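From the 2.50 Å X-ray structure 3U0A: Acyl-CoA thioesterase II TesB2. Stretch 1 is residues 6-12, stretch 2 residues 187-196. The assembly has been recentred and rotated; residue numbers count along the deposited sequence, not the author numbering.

Stretch 1 (6-12) AIEEILD
Stretch 2 187-196: VLHICALAYM

Ile7 and Leu188 lie at the centre of this contact. The CA-to-CB bond of Ile7 points toward the helix of stretch 2, and with chi1 t and chi2 p the side chain reaches several residues there. Ile7 CG1 lies 3.9 Å from Ala192 CA and 4.0 Å from Ala192 CB, the whole of the alanine side chain. Farther along the side chain, Ile7 CD1 meets Tyr195 CD2 at 3.7 Å, approaching the ring obliquely. On the Leu188 side, Ile7 CG2 is 4.2 Å from Leu188 CD1.

Leu188 fills the space beside Ile7 although its CA-to-CB bond is sideways: its t,p rotamer (174°, 66°) brings its end nearer to stretch 1. The CA-to-CB bond of Leu11 also points toward the helix, and Leu11 places CD2 3.8 Å from Leu188 CB and CD1 4.0 Å from Cys191 SG. Its chi1 of -93° lies off the wells, with chi2 p. Ile10 completes the apolar set, with chi1 m and chi2 at -145°: its CG2 stands 4.4 Å from Cys191 SG and its CD1 4.2 Å from Tyr195 CD1, again oblique to the ring. Tyr195 has chi1 t and chi2 74°, and Cys191 has chi1 m.

Residues 187-196 belong to a regular helix extending beyond both ends, with i to i+4 bonds such as Cys191 N to Val187 O at 3.0 Å and Tyr195 N to Cys191 O at 2.7 Å. Leu188, Cys191, Ala192 and Tyr195 therefore recur at three- and four-residue intervals along the contact. Stretch 1 has helical phi/psi at 7-11 but is held by i to i+3 bonds: Glu9 N to Ala6 O at 2.7 Å, Ile10 N to Ile7 O and Leu11 N to Glu8 O at 3.2 Å each, and Asp12 N to Glu9 O at 3.1 Å. The two chains run partly against each other. The nearest CA pairs are Ile7 CA with Ala192 CA at 6.4 Å, Glu8 CA with Leu188 CA at 6.8 Å and Ile10 CA with Cys191 CA at 7.7 Å.

At the edge, the CA-to-CB bond of Glu8 is sideways; chi1 is m, chi2 126° and chi3 -66°. It contributes carbon to the contact: its CA is 3.8 Å from Leu188 CD1 and its CG 3.8 Å from Leu188 CD2. The CA-to-CB bond of Glu9 points away, and its side chain is not modelled beyond CB; Asp12, with chi1 t, is out of reach. No hydrogen bond crosses between the stretches; the side chains meet through apolar atoms, and 416 Å² is buried, both sides summed.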

# COMPACT_ATOMS: atom_id res chain seq x y z
N ALA A 6 13.53 24.06 4.53
CA ALA A 6 13.56 23.48 3.17
C ALA A 6 12.22 22.81 2.80
O ALA A 6 11.73 22.96 1.67
CB ALA A 6 14.72 22.49 3.03
N ILE A 7 11.60 22.09 3.74
CA ILE A 7 10.35 21.31 3.45
C ILE A 7 9.25 22.08 2.68
O ILE A 7 8.51 21.50 1.91
CB ILE A 7 9.78 20.71 4.76
CG1 ILE A 7 8.84 19.52 4.48
CG2 ILE A 7 9.04 21.76 5.56
CD1 ILE A 7 9.51 18.37 3.75
N GLU A 8 9.18 23.39 2.89
CA GLU A 8 8.19 24.27 2.25
C GLU A 8 8.44 24.46 0.78
O GLU A 8 7.53 24.83 0.01
CB GLU A 8 8.18 25.63 2.95
CG GLU A 8 7.61 25.58 4.36
CD GLU A 8 8.53 26.14 5.42
OE1 GLU A 8 9.64 25.53 5.65
OE2 GLU A 8 8.13 27.17 6.03
N GLU A 9 9.68 24.23 0.37
CA GLU A 9 10.02 24.30 -1.05
C GLU A 9 9.41 23.16 -1.84
O GLU A 9 9.28 23.27 -3.07
CB GLU A 9 11.54 24.33 -1.26
N ILE A 10 8.98 22.08 -1.17
CA ILE A 10 8.29 21.01 -1.89
C ILE A 10 7.01 21.55 -2.51
O ILE A 10 6.60 21.11 -3.54
CB ILE A 10 7.98 19.80 -0.99
CG1 ILE A 10 9.25 19.09 -0.63
CG2 ILE A 10 7.10 18.78 -1.71
CD1 ILE A 10 9.08 17.62 -0.52
N LEU A 11 6.42 22.54 -1.86
CA LEU A 11 5.16 23.10 -2.31
C LEU A 11 5.34 24.11 -3.45
O LEU A 11 4.39 24.43 -4.13
CB LEU A 11 4.42 23.74 -1.13
CG LEU A 11 3.41 22.80 -0.43
CD1 LEU A 11 4.02 21.48 0.06
CD2 LEU A 11 2.80 23.58 0.72
N ASP A 12 6.57 24.55 -3.68
CA ASP A 12 6.88 25.56 -4.70
C ASP A 12 6.96 24.91 -6.07
O ASP A 12 7.96 24.29 -6.41
CB ASP A 12 8.20 26.29 -4.30
CG ASP A 12 8.61 27.45 -5.29
OD1 ASP A 12 7.71 28.11 -5.91
OD2 ASP A 12 9.86 27.73 -5.41
N VAL A 187 -1.67 20.51 3.63
CA VAL A 187 -0.94 19.85 2.55
C VAL A 187 0.55 19.82 2.85
O VAL A 187 1.22 18.86 2.57
CB VAL A 187 -1.20 20.57 1.20
CG1 VAL A 187 -0.29 20.06 0.10
CG2 VAL A 187 -2.65 20.41 0.78
N LEU A 188 1.06 20.90 3.42
CA LEU A 188 2.45 21.00 3.81
C LEU A 188 2.79 19.99 4.90
O LEU A 188 3.91 19.48 4.96
CB LEU A 188 2.79 22.43 4.31
CG LEU A 188 4.20 22.64 4.89
CD1 LEU A 188 5.28 22.47 3.85
CD2 LEU A 188 4.33 23.99 5.55
N HIS A 189 1.84 19.74 5.78
CA HIS A 189 2.05 18.81 6.86
C HIS A 189 2.08 17.41 6.32
O HIS A 189 2.98 16.66 6.65
CB HIS A 189 1.03 19.02 7.99
CG HIS A 189 1.24 20.31 8.75
ND1 HIS A 189 1.79 20.34 9.96
CD2 HIS A 189 1.02 21.63 8.38
CE1 HIS A 189 1.91 21.61 10.35
NE2 HIS A 189 1.43 22.39 9.39
N ILE A 190 1.13 17.08 5.46
CA ILE A 190 1.08 15.76 4.80
C ILE A 190 2.41 15.48 4.08
O ILE A 190 3.02 14.43 4.29
CB ILE A 190 -0.19 15.64 3.90
CG1 ILE A 190 -1.47 15.61 4.74
CG2 ILE A 190 -0.19 14.36 3.10
CD1 ILE A 190 -2.69 16.13 4.00
N CYS A 191 2.88 16.44 3.28
CA CYS A 191 4.17 16.34 2.59
C CYS A 191 5.34 16.18 3.56
O CYS A 191 6.25 15.40 3.32
CB CYS A 191 4.39 17.55 1.68
SG CYS A 191 3.37 17.56 0.18
N ALA A 192 5.31 16.92 4.65
CA ALA A 192 6.34 16.82 5.67
C ALA A 192 6.41 15.38 6.18
O ALA A 192 7.48 14.79 6.20
CB ALA A 192 6.07 17.81 6.81
N LEU A 193 5.26 14.81 6.54
CA LEU A 193 5.19 13.45 7.07
C LEU A 193 5.59 12.41 6.00
O LEU A 193 6.30 11.43 6.31
CB LEU A 193 3.79 13.15 7.63
CG LEU A 193 3.50 11.73 8.14
CD1 LEU A 193 2.41 11.74 9.18
CD2 LEU A 193 3.10 10.80 7.02
N ALA A 194 5.12 12.63 4.78
CA ALA A 194 5.38 11.69 3.69
C ALA A 194 6.88 11.73 3.34
O ALA A 194 7.50 10.69 3.06
CB ALA A 194 4.51 12.02 2.47
N TYR A 195 7.45 12.93 3.41
CA TYR A 195 8.88 13.12 3.20
C TYR A 195 9.73 12.39 4.23
O TYR A 195 10.66 11.62 3.89
CB TYR A 195 9.21 14.63 3.21
CG TYR A 195 10.67 14.95 2.98
CD1 TYR A 195 11.21 14.83 1.73
CD2 TYR A 195 11.52 15.32 4.02
CE1 TYR A 195 12.53 15.11 1.49
CE2 TYR A 195 12.85 15.61 3.79
CZ TYR A 195 13.35 15.50 2.52
OH TYR A 195 14.67 15.75 2.23
N MET A 196 9.44 12.63 5.51
CA MET A 196 10.22 11.97 6.58
C MET A 196 10.10 10.45 6.55
O MET A 196 11.08 9.76 6.83
CB MET A 196 9.88 12.49 7.95
CG MET A 196 10.46 13.87 8.20
SD MET A 196 12.21 13.84 8.54
CE MET A 196 12.26 13.04 10.16